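Local coordinates for protein alpha-glucosidase (Pseudoalteromonas sp. K8, PDB 5HQA) that hydrolyses alpha-glucosidic bonds as a calcium-binding glycoside hydrolase of family 97, captured here with the inhibitor acarbose in its active site, at residues P146-N151 with A165-T170; R152-Y157 with T453-R458; T387-D392 with I433-P438. All coordinates share one frame; numbering follows the deposited sequence.

The three contacts run from the N-terminal domain into the active site. Contact 1 lies within that domain, and its loop continues into contact 2. The two touch through H169 and Y153, and the side chain of H169 is about 9 Å from that of E154. Contact 2 carries the loop against the catalytic barrel and brings E154 and E455 to the calcium ion. Contact 3 joins two neighbouring barrel strands and adds E437 to the same ion; E461 completes the protein ligands. Contacts 2 and 3, centres about 11 Å apart, both touch the acarbose unit AC1 and probably share hydrogen bonds, R152 NH1 to A391 O (2.9 Å) and E455 N to T435 O (2.9 Å).

Contact 1: residues P146-N151 with A165-T170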
loop_
_atom_site.group_PDB
_atom_site.type_symbol
_atom_site.label_atom_id
_atom_site.label_comp_id
_atom_site.label_asym_id
_atom_site.label_seq_id
_atom_site.Cartn_x
_atom_site.Cartn_y
_atom_site.Cartn_z
ATOM N N PRO A 146 -0.035 4.689 15.134
ATOM C CA PRO A 146 1.155 4.513 15.968
ATOM C C PRO A 146 2.066 3.444 15.400
ATOM O O PRO A 146 1.619 2.475 14.778
ATOM C CB PRO A 146 0.572 4.076 17.316
ATOM C CG PRO A 146 -0.684 3.307 16.907
ATOM C CD PRO A 146 -1.247 4.120 15.760
ATOM N N ALA A 147 3.357 3.620 15.636
ATOM C CA ALA A 147 4.351 2.631 15.250
ATOM C C ALA A 147 4.773 1.809 16.461
ATOM O O ALA A 147 4.616 2.232 17.609
ATOM C CB ALA A 147 5.578 3.300 14.626
ATOM N N ARG A 148 5.331 0.627 16.177
ATOM C CA ARG A 148 5.859 -0.307 17.170
ATOM C C ARG A 148 4.770 -0.869 18.075
ATOM O O ARG A 148 5.061 -1.334 19.182
ATOM C CB ARG A 148 6.967 0.339 18.018
ATOM C CG ARG A 148 8.132 0.907 17.185
ATOM C CD ARG A 148 9.198 -0.152 16.820
ATOM N NE ARG A 148 9.985 0.322 15.685
ATOM C CZ ARG A 148 10.939 1.250 15.771
ATOM N NH1 ARG A 148 11.252 1.779 16.953
ATOM N NH2 ARG A 148 11.583 1.652 14.677
ATOM N N GLY A 149 3.510 -0.835 17.625
ATOM C CA GLY A 149 2.419 -1.362 18.416
ATOM C C GLY A 149 2.196 -2.828 18.153
ATOM O O GLY A 149 2.739 -3.403 17.211
ATOM N N TRP A 150 1.368 -3.441 18.999
ATOM C CA TRP A 150 1.175 -4.880 18.882
ATOM C C TRP A 150 0.470 -5.264 17.585
ATOM O O TRP A 150 0.625 -6.408 17.130
ATOM C CB TRP A 150 0.387 -5.416 20.082
ATOM C CG TRP A 150 -1.060 -5.055 20.053
ATOM C CD1 TRP A 150 -1.630 -3.899 20.509
ATOM C CD2 TRP A 150 -2.129 -5.851 19.532
ATOM N NE1 TRP A 150 -2.988 -3.928 20.303
ATOM C CE2 TRP A 150 -3.320 -5.115 19.701
ATOM C CE3 TRP A 150 -2.193 -7.107 18.936
ATOM C CZ2 TRP A 150 -4.556 -5.597 19.305
ATOM C CZ3 TRP A 150 -3.433 -7.589 18.535
ATOM C CH2 TRP A 150 -4.595 -6.833 18.721
ATOM N N ASN A 151 -0.266 -4.337 16.958
ATOM C CA ASN A 151 -1.006 -4.675 15.746
ATOM C C ASN A 151 -0.387 -4.115 14.469
ATOM O O ASN A 151 -1.085 -4.008 13.458
ATOM C CB ASN A 151 -2.472 -4.238 15.846
ATOM C CG ASN A 151 -3.418 -5.296 15.292
ATOM O OD1 ASN A 151 -3.156 -6.491 15.425
ATOM N ND2 ASN A 151 -4.499 -4.870 14.651
ATOM N N ALA A 165 1.666 13.453 17.902
ATOM C CA ALA A 165 2.035 12.252 17.143
ATOM C C ALA A 165 3.422 11.822 17.602
ATOM O O ALA A 165 4.436 12.257 17.056
ATOM C CB ALA A 165 2.003 12.528 15.643
ATOM N N ALA A 166 3.472 10.944 18.615
ATOM C CA ALA A 166 4.735 10.683 19.301
ATOM C C ALA A 166 5.630 9.715 18.530
ATOM O O ALA A 166 6.847 9.931 18.433
ATOM C CB ALA A 166 4.466 10.150 20.711
ATOM N N LEU A 167 5.057 8.646 17.978
ATOM C CA LEU A 167 5.850 7.589 17.358
ATOM C C LEU A 167 4.957 6.956 16.305
ATOM O O LEU A 167 3.981 6.287 16.654
ATOM C CB LEU A 167 6.304 6.565 18.400
ATOM C CG LEU A 167 7.300 5.503 17.928
ATOM C CD1 LEU A 167 8.663 6.179 17.655
ATOM C CD2 LEU A 167 7.419 4.363 18.967
ATOM N N VAL A 168 5.270 7.172 15.025
ATOM C CA VAL A 168 4.297 6.954 13.964
ATOM C C VAL A 168 4.919 6.185 12.806
ATOM O O VAL A 168 6.124 6.272 12.539
ATOM C CB VAL A 168 3.705 8.294 13.465
ATOM C CG1 VAL A 168 3.052 9.049 14.626
ATOM C CG2 VAL A 168 4.781 9.147 12.795
ATOM N N HIS A 169 4.072 5.416 12.121
ATOM C CA HIS A 169 4.443 4.776 10.871
ATOM C C HIS A 169 4.299 5.758 9.713
ATOM O O HIS A 169 3.622 6.787 9.812
ATOM C CB HIS A 169 3.572 3.540 10.617
ATOM C CG HIS A 169 4.058 2.313 11.320
ATOM N ND1 HIS A 169 5.368 1.886 11.245
ATOM C CD2 HIS A 169 3.415 1.422 12.114
ATOM C CE1 HIS A 169 5.510 0.785 11.962
ATOM N NE2 HIS A 169 4.339 0.477 12.494
ATOM N N THR A 170 4.949 5.429 8.601
ATOM C CA THR A 170 4.793 6.217 7.384
ATOM C C THR A 170 4.012 5.396 6.357
ATOM O O THR A 170 4.016 4.165 6.427
ATOM C CB THR A 170 6.163 6.647 6.802
ATOM O OG1 THR A 170 6.781 5.542 6.120
ATOM C CG2 THR A 170 7.093 7.160 7.912
HETATM O O HOH W 1 4.981 -1.785 14.318
#
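A147 lies over one face of the H169 ring. A147 CB is 3.5 Å from the ring centroid and 4° off its normal, a CH-pi contact. H169 CG is anti to the carbonyl carbon (chi1 -83°), which puts it 3.8 Å from A147 CB. The ring of Y153 meets H169, with the planes at about 60°.

One backbone hydrogen bond joins the two segments, from A147 N to L167 O at 2.9 Å. P146 CA makes a CH...O contact with the same oxygen at 3.4 Å. P146 and V168 form a single beta bridge. It ties the loop after strand 141-144 to the short strand 167-168 in the galactose mutarotase-like N-terminal domain.

A water lies in the ring plane at the edge of H169, 3.0 Å from NE2, and accepts a weak bond from R148 N. An alanine in place of H169 would probably leave A147 CB without its ring face and this water without NE2.

L167 CG packs on A147 CB at 4.3 Å. R148 crosses L167 at about a right angle, CG touching CD2 at 4.0 Å. R148 NH1 makes a salt bridge with D208 and NH2 a hydrogen bond with T210.

Contact 2: residues R152-Y157 with T453-R458; sequences RYEYVY and TREGAR. With CA (calcium ion), chain C; AC1 (4,6-dideoxy-4-{[(1S,4R,5S,6S)-4,5,6-trihydroxy-3-(hydroxymethyl)cyclohex-2-en-1-yl]amino}-alpha-D-glucopyranose), chain B.
E154 meets R458, A457 and E455 in turn as its side chain runs out to the calcium ion. Its CB touches R458 CG at 3.9 Å. CG is anti to the carbonyl carbon (chi1 -72°) and lies 3.6 Å from A457 O. Beyond CG the chain is extended, and the carboxylate divides its work between two oxygens. OE1 binds calcium at 2.4 Å. OE2 takes a salt bridge from R152 NH2 at 2.6 Å, and the acarbose hydroxyl O2 of AC1 donates to it at 3.2 Å. R152 NH2 also donates to that hydroxyl, which sits at the guanidinium edge.

E455 comes to the metal from the barrel side, with OE1 bound to calcium at 2.3 Å. E154 OE1 and E455 OE1 are 2.8 Å apart, a closeness explained by the shared ion. The two side chains cross at about a right angle, and their carboxylate planes are 64° apart. E437, E461 and AC1 O3, N4A and O2B complete the site.

E455 follows strand 451-454, whose end opens on the active site of the TIM-barrel domain. The segment 152-157 is a loop of the N-terminal domain, so the calcium ion is bound by both domains. E154 is the centre of an inverse gamma turn in this loop.

Further along the loop, V156 CG1 lies over one face of the R458 guanidinium, toward its rim. The bend at chi3 (58°) sets R458 NE beside V156 CG1, at 3.5 Å. NE bonds to N470. One water joins R458 NH1 to E154 O, and another joins R458 N to Y155 O. Y153 CB rests against G456 O. The positive phi of G456 by itself favours glycine.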
loop_
_atom_site.group_PDB
_atom_site.type_symbol
_atom_site.label_atom_id
_atom_site.label_comp_id
_atom_site.label_asym_id
_atom_site.label_seq_id
_atom_site.Cartn_x
_atom_site.Cartn_y
_atom_site.Cartn_z
ATOM N N ARG A 152 0.907 -3.782 14.481
ATOM C CA ARG A 152 1.682 -3.520 13.241
ATOM C C ARG A 152 1.086 -2.300 12.538
ATOM O O ARG A 152 0.984 -1.227 13.156
ATOM C CB ARG A 152 1.720 -4.796 12.392
ATOM C CG ARG A 152 2.290 -6.059 13.079
ATOM C CD ARG A 152 2.052 -7.299 12.190
ATOM N NE ARG A 152 0.691 -7.245 11.680
ATOM C CZ ARG A 152 -0.364 -7.718 12.319
ATOM N NH1 ARG A 152 -0.221 -8.343 13.473
ATOM N NH2 ARG A 152 -1.565 -7.576 11.789
ATOM N N TYR A 153 0.702 -2.399 11.262
ATOM C CA TYR A 153 0.092 -1.284 10.550
ATOM C C TYR A 153 -1.424 -1.263 10.680
ATOM O O TYR A 153 -2.060 -0.337 10.163
ATOM C CB TYR A 153 0.443 -1.327 9.054
ATOM C CG TYR A 153 1.918 -1.309 8.713
ATOM C CD1 TYR A 153 2.717 -0.204 9.017
ATOM C CD2 TYR A 153 2.501 -2.379 8.035
ATOM C CE1 TYR A 153 4.078 -0.182 8.679
ATOM C CE2 TYR A 153 3.848 -2.370 7.693
ATOM C CZ TYR A 153 4.629 -1.271 8.020
ATOM O OH TYR A 153 5.963 -1.279 7.677
ATOM N N GLU A 154 -2.020 -2.263 11.330
ATOM C CA GLU A 154 -3.475 -2.424 11.312
ATOM C C GLU A 154 -4.103 -1.646 12.472
ATOM O O GLU A 154 -4.547 -2.199 13.483
ATOM C CB GLU A 154 -3.844 -3.905 11.338
ATOM C CG GLU A 154 -3.535 -4.608 10.006
ATOM C CD GLU A 154 -3.794 -6.116 10.038
ATOM O OE1 GLU A 154 -3.893 -6.731 8.952
ATOM O OE2 GLU A 154 -3.889 -6.685 11.148
ATOM N N TYR A 155 -4.141 -0.323 12.296
ATOM C CA TYR A 155 -4.759 0.602 13.238
ATOM C C TYR A 155 -5.656 1.568 12.481
ATOM O O TYR A 155 -5.399 1.878 11.315
ATOM C CB TYR A 155 -3.704 1.419 13.998
ATOM C CG TYR A 155 -2.953 0.613 15.020
ATOM C CD1 TYR A 155 -3.448 0.481 16.312
ATOM C CD2 TYR A 155 -1.757 -0.028 14.697
ATOM C CE1 TYR A 155 -2.766 -0.265 17.270
ATOM C CE2 TYR A 155 -1.072 -0.778 15.644
ATOM C CZ TYR A 155 -1.585 -0.892 16.932
ATOM O OH TYR A 155 -0.924 -1.625 17.890
ATOM N N VAL A 156 -6.694 2.070 13.145
ATOM C CA VAL A 156 -7.424 3.194 12.561
ATOM C C VAL A 156 -6.618 4.469 12.788
ATOM O O VAL A 156 -5.821 4.568 13.729
ATOM C CB VAL A 156 -8.853 3.310 13.133
ATOM C CG1 VAL A 156 -9.639 2.023 12.871
ATOM C CG2 VAL A 156 -8.822 3.648 14.622
ATOM N N TYR A 157 -6.809 5.450 11.908
ATOM C CA TYR A 157 -6.019 6.673 11.953
ATOM C C TYR A 157 -6.520 7.623 13.032
ATOM O O TYR A 157 -7.732 7.769 13.248
ATOM C CB TYR A 157 -6.025 7.352 10.572
ATOM C CG TYR A 157 -5.035 6.652 9.675
ATOM C CD1 TYR A 157 -5.369 5.448 9.057
ATOM C CD2 TYR A 157 -3.736 7.137 9.526
ATOM C CE1 TYR A 157 -4.448 4.760 8.284
ATOM C CE2 TYR A 157 -2.805 6.460 8.760
ATOM C CZ TYR A 157 -3.169 5.273 8.136
ATOM O OH TYR A 157 -2.250 4.594 7.380
ATOM N N THR A 453 0.581 -6.377 -4.854
ATOM C CA THR A 453 -0.215 -5.648 -3.878
ATOM C C THR A 453 0.137 -6.161 -2.482
ATOM O O THR A 453 0.918 -7.104 -2.318
ATOM C CB THR A 453 -1.714 -5.780 -4.194
ATOM O OG1 THR A 453 -2.454 -4.792 -3.464
ATOM C CG2 THR A 453 -2.242 -7.186 -3.847
ATOM N N ARG A 454 -0.437 -5.513 -1.473
ATOM C CA ARG A 454 -0.229 -5.923 -0.091
ATOM C C ARG A 454 -1.343 -5.339 0.761
ATOM O O ARG A 454 -2.112 -4.484 0.318
ATOM C CB ARG A 454 1.141 -5.470 0.429
ATOM C CG ARG A 454 1.220 -3.971 0.754
ATOM C CD ARG A 454 2.680 -3.525 0.815
ATOM N NE ARG A 454 3.327 -3.729 -0.479
ATOM C CZ ARG A 454 4.601 -4.070 -0.641
ATOM N NH1 ARG A 454 5.389 -4.255 0.419
ATOM N NH2 ARG A 454 5.090 -4.228 -1.870
ATOM N N GLU A 455 -1.416 -5.812 2.001
ATOM C CA GLU A 455 -2.385 -5.256 2.935
ATOM C C GLU A 455 -1.714 -4.121 3.716
ATOM O O GLU A 455 -1.616 -3.000 3.204
ATOM C CB GLU A 455 -2.937 -6.360 3.841
ATOM C CG GLU A 455 -4.176 -5.963 4.613
ATOM C CD GLU A 455 -4.724 -7.123 5.432
ATOM O OE1 GLU A 455 -3.982 -7.661 6.286
ATOM O OE2 GLU A 455 -5.889 -7.509 5.203
ATOM N N GLY A 456 -1.232 -4.378 4.929
ATOM C CA GLY A 456 -0.467 -3.336 5.622
ATOM C C GLY A 456 -1.280 -2.137 6.075
ATOM O O GLY A 456 -0.783 -0.995 6.050
ATOM N N ALA A 457 -2.518 -2.379 6.502
ATOM C CA ALA A 457 -3.509 -1.420 6.971
ATOM C C ALA A 457 -4.749 -2.236 7.305
ATOM O O ALA A 457 -4.864 -3.399 6.901
ATOM C CB ALA A 457 -3.839 -0.348 5.916
ATOM N N ARG A 458 -5.676 -1.626 8.036
ATOM C CA ARG A 458 -6.951 -2.287 8.286
ATOM C C ARG A 458 -7.787 -2.308 7.009
ATOM O O ARG A 458 -8.148 -1.252 6.476
ATOM C CB ARG A 458 -7.702 -1.578 9.406
ATOM C CG ARG A 458 -7.148 -1.894 10.790
ATOM C CD ARG A 458 -7.853 -1.079 11.878
ATOM N NE ARG A 458 -9.302 -1.297 11.906
ATOM C CZ ARG A 458 -9.998 -1.624 12.994
ATOM N NH1 ARG A 458 -9.392 -1.789 14.167
ATOM N NH2 ARG A 458 -11.316 -1.778 12.910
HETATM CA CA CA C . -4.497 -8.941 8.123
HETATM C C1 AC1 B . -5.246 -11.144 13.434
HETATM O O2 AC1 B . -4.067 -9.068 13.243
HETATM C C2 AC1 B . -4.346 -10.295 12.548
HETATM C C4A AC1 B . -6.411 -13.907 6.201
HETATM C C3 AC1 B . -4.973 -10.038 11.203
HETATM O O3 AC1 B . -4.132 -9.174 10.417
HETATM C C4 AC1 B . -5.237 -11.345 10.505
HETATM N N4A AC1 B . -5.585 -11.189 9.057
HETATM C C5 AC1 B . -6.400 -11.882 11.325
HETATM O O5 AC1 B . -5.875 -12.267 12.663
HETATM C C6 AC1 B . -7.101 -13.063 10.729
HETATM C C1B AC1 B . -4.817 -12.086 8.121
HETATM C C2B AC1 B . -5.236 -11.750 6.540
HETATM O O2B AC1 B . -5.135 -10.338 6.360
HETATM C C3B AC1 B . -6.500 -12.276 6.222
HETATM O O3B AC1 B . -6.982 -11.851 4.923
HETATM O O4 AC1 B . -7.698 -14.462 6.014
HETATM C C5B AC1 B . -5.821 -14.456 7.399
HETATM C C7B AC1 B . -4.964 -13.479 8.378
HETATM C C6B AC1 B . -5.500 -15.960 7.396
HETATM O O6B AC1 B . -4.386 -16.155 6.583
HETATM O O HOH W 2 -6.636 -1.965 15.237
HETATM O O HOH W 3 -5.219 1.108 8.697
#

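Contact 3: residues T387-D392 with I433-P438; sequences TGYVAD and INTHEP. With CA (calcium ion), chain C; AC1 (4,6-dideoxy-4-{[(1S,4R,5S,6S)-4,5,6-trihydroxy-3-(hydroxymethyl)cyclohex-2-en-1-yl]amino}-alpha-D-glucopyranose), chain B.
T387 and T435 are paired on neighbouring parallel strands, 384-388 and 432-435, of the TIM barrel, their side chains on the same face of the sheet. The touching parts run only 9° apart in direction. T387 N donates to N434 O at 2.9 Å, and H436 N donates to T387 O, also at 2.9 Å. T387 OG1 lies against T435 CA and CG2, and the two side chains cross obliquely. A water joins T387 OG1 to Y389 OH, and T435 OG1 is bonded to W451.

Y389 turns its ring edge to the second segment. CD1 is 3.3 Å from H436 O, which lies in the ring plane. The neighbouring CE1 is 3.8 Å from T435 CG2. Residues of helix 363-379, V363 and Y366, also touch this ring.

Past the strand ends the side chains turn to the bound ligand and the metal. The bend at chi2 (75°) turns E437 CD to the side of V390 CG2. The two oxygens have separate tasks. OE1 accepts a hydrogen bond from Y389 N at 3.0 Å, using the anti lone pair, away from the other oxygen. OE2 binds the calcium ion at 2.4 Å. The bond from Y389, in the loop after strand 384-388, would help fix the carboxylate, as a second-shell contact.

The V390 side chain passes E437 at a slant, with CG2 3.4 Å from OE1. The same methyl touches C7B of AC1, and CG1 faces C1 and C2 of its sugar ring.

H436 places its ring edge toward the ligand. Its NE2 is bonded to D489, which also bonds to N434 ND2. On the other ring nitrogen, H436 ND1 donates to O2B of AC1 at 2.7 Å, with an N-H...O angle of 172°.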
loop_
_atom_site.group_PDB
_atom_site.type_symbol
_atom_site.label_atom_id
_atom_site.label_comp_id
_atom_site.label_asym_id
_atom_site.label_seq_id
_atom_site.Cartn_x
_atom_site.Cartn_y
_atom_site.Cartn_z
ATOM N N THR A 387 0.382 -14.278 0.652
ATOM C CA THR A 387 1.186 -14.677 1.801
ATOM C C THR A 387 0.693 -13.967 3.055
ATOM O O THR A 387 -0.031 -12.969 2.992
ATOM C CB THR A 387 2.669 -14.367 1.577
ATOM O OG1 THR A 387 2.832 -12.957 1.359
ATOM C CG2 THR A 387 3.208 -15.150 0.365
ATOM N N GLY A 388 1.080 -14.497 4.205
ATOM C CA GLY A 388 0.598 -13.966 5.466
ATOM C C GLY A 388 1.620 -14.163 6.556
ATOM O O GLY A 388 2.346 -15.158 6.575
ATOM N N TYR A 389 1.677 -13.199 7.477
ATOM C CA TYR A 389 2.675 -13.205 8.543
ATOM C C TYR A 389 2.012 -12.816 9.868
ATOM O O TYR A 389 2.423 -11.882 10.552
ATOM C CB TYR A 389 3.835 -12.267 8.188
ATOM C CG TYR A 389 4.540 -12.677 6.903
ATOM C CD1 TYR A 389 4.022 -12.329 5.660
ATOM C CD2 TYR A 389 5.711 -13.428 6.937
ATOM C CE1 TYR A 389 4.642 -12.727 4.482
ATOM C CE2 TYR A 389 6.350 -13.827 5.759
ATOM C CZ TYR A 389 5.807 -13.468 4.537
ATOM O OH TYR A 389 6.429 -13.846 3.360
ATOM N N VAL A 390 0.964 -13.544 10.254
ATOM C CA VAL A 390 0.172 -13.138 11.417
ATOM C C VAL A 390 0.964 -13.417 12.696
ATOM O O VAL A 390 1.210 -14.569 13.058
ATOM C CB VAL A 390 -1.193 -13.835 11.445
ATOM C CG1 VAL A 390 -1.924 -13.497 12.749
ATOM C CG2 VAL A 390 -2.021 -13.379 10.261
ATOM N N ALA A 391 1.359 -12.349 13.382
ATOM C CA ALA A 391 1.990 -12.379 14.695
ATOM C C ALA A 391 1.993 -10.947 15.211
ATOM O O ALA A 391 1.976 -9.998 14.420
ATOM C CB ALA A 391 3.425 -12.934 14.638
ATOM N N ASP A 392 2.011 -10.799 16.533
ATOM C CA ASP A 392 2.040 -9.461 17.107
ATOM C C ASP A 392 3.317 -8.729 16.703
ATOM O O ASP A 392 4.319 -9.339 16.313
ATOM C CB ASP A 392 1.958 -9.523 18.629
ATOM C CG ASP A 392 0.565 -9.874 19.131
ATOM O OD1 ASP A 392 -0.349 -10.132 18.300
ATOM O OD2 ASP A 392 0.397 -9.899 20.373
ATOM N N ILE A 433 2.909 -12.027 -5.989
ATOM C CA ILE A 433 2.767 -12.107 -4.540
ATOM C C ILE A 433 1.884 -10.969 -4.047
ATOM O O ILE A 433 2.091 -9.805 -4.414
ATOM C CB ILE A 433 4.136 -12.076 -3.836
ATOM C CG1 ILE A 433 4.939 -13.328 -4.192
ATOM C CG2 ILE A 433 3.965 -11.987 -2.322
ATOM C CD1 ILE A 433 4.271 -14.629 -3.740
ATOM N N ASN A 434 0.907 -11.321 -3.208
ATOM C CA ASN A 434 0.035 -10.397 -2.488
ATOM C C ASN A 434 0.327 -10.606 -1.005
ATOM O O ASN A 434 -0.048 -11.639 -0.444
ATOM C CB ASN A 434 -1.428 -10.700 -2.842
ATOM C CG ASN A 434 -2.434 -10.074 -1.887
ATOM O OD1 ASN A 434 -2.121 -9.158 -1.124
ATOM N ND2 ASN A 434 -3.676 -10.565 -1.951
ATOM N N THR A 435 1.020 -9.656 -0.369
ATOM C CA THR A 435 1.561 -9.862 0.976
ATOM C C THR A 435 0.639 -9.263 2.028
ATOM O O THR A 435 0.459 -8.040 2.069
ATOM C CB THR A 435 2.944 -9.228 1.125
ATOM O OG1 THR A 435 3.792 -9.638 0.050
ATOM C CG2 THR A 435 3.576 -9.646 2.462
ATOM N N HIS A 436 0.103 -10.103 2.913
ATOM C CA HIS A 436 -0.575 -9.603 4.103
ATOM C C HIS A 436 0.372 -9.628 5.299
ATOM O O HIS A 436 1.304 -10.434 5.354
ATOM C CB HIS A 436 -1.858 -10.396 4.383
ATOM C CG HIS A 436 -2.978 -10.027 3.455
ATOM N ND1 HIS A 436 -4.277 -9.834 3.879
ATOM C CD2 HIS A 436 -2.973 -9.771 2.122
ATOM C CE1 HIS A 436 -5.026 -9.490 2.843
ATOM N NE2 HIS A 436 -4.261 -9.457 1.764
ATOM N N GLU A 437 0.124 -8.725 6.251
ATOM C CA GLU A 437 1.085 -8.366 7.289
ATOM C C GLU A 437 2.462 -8.135 6.659
ATOM O O GLU A 437 3.427 -8.842 6.970
ATOM C CB GLU A 437 1.154 -9.412 8.395
ATOM C CG GLU A 437 -0.200 -9.627 9.077
ATOM C CD GLU A 437 -1.155 -10.435 8.210
ATOM O OE1 GLU A 437 -0.720 -11.488 7.702
ATOM O OE2 GLU A 437 -2.320 -10.003 7.996
ATOM N N PRO A 438 2.581 -7.144 5.767
ATOM C CA PRO A 438 3.794 -6.970 4.968
ATOM C C PRO A 438 4.725 -5.945 5.572
ATOM O O PRO A 438 4.433 -5.369 6.626
ATOM C CB PRO A 438 3.233 -6.434 3.653
ATOM C CG PRO A 438 2.172 -5.472 4.156
ATOM C CD PRO A 438 1.566 -6.143 5.397
HETATM CA CA CA C . -4.497 -8.941 8.123
HETATM C C1 AC1 B . -5.246 -11.144 13.434
HETATM O O2 AC1 B . -4.067 -9.068 13.243
HETATM C C2 AC1 B . -4.346 -10.295 12.548
HETATM C C4A AC1 B . -6.411 -13.907 6.201
HETATM C C3 AC1 B . -4.973 -10.038 11.203
HETATM O O3 AC1 B . -4.132 -9.174 10.417
HETATM C C4 AC1 B . -5.237 -11.345 10.505
HETATM N N4A AC1 B . -5.585 -11.189 9.057
HETATM C C5 AC1 B . -6.400 -11.882 11.325
HETATM O O5 AC1 B . -5.875 -12.267 12.663
HETATM C C6 AC1 B . -7.101 -13.063 10.729
HETATM C C1B AC1 B . -4.817 -12.086 8.121
HETATM C C2B AC1 B . -5.236 -11.750 6.540
HETATM O O2B AC1 B . -5.135 -10.338 6.360
HETATM C C3B AC1 B . -6.500 -12.276 6.222
HETATM O O3B AC1 B . -6.982 -11.851 4.923
HETATM O O4 AC1 B . -7.698 -14.462 6.014
HETATM C C5B AC1 B . -5.821 -14.456 7.399
HETATM C C7B AC1 B . -4.964 -13.479 8.378
HETATM C C6B AC1 B . -5.500 -15.960 7.396
HETATM O O6B AC1 B . -4.386 -16.155 6.583
HETATM O O HOH W 4 5.566 -12.384 1.017
#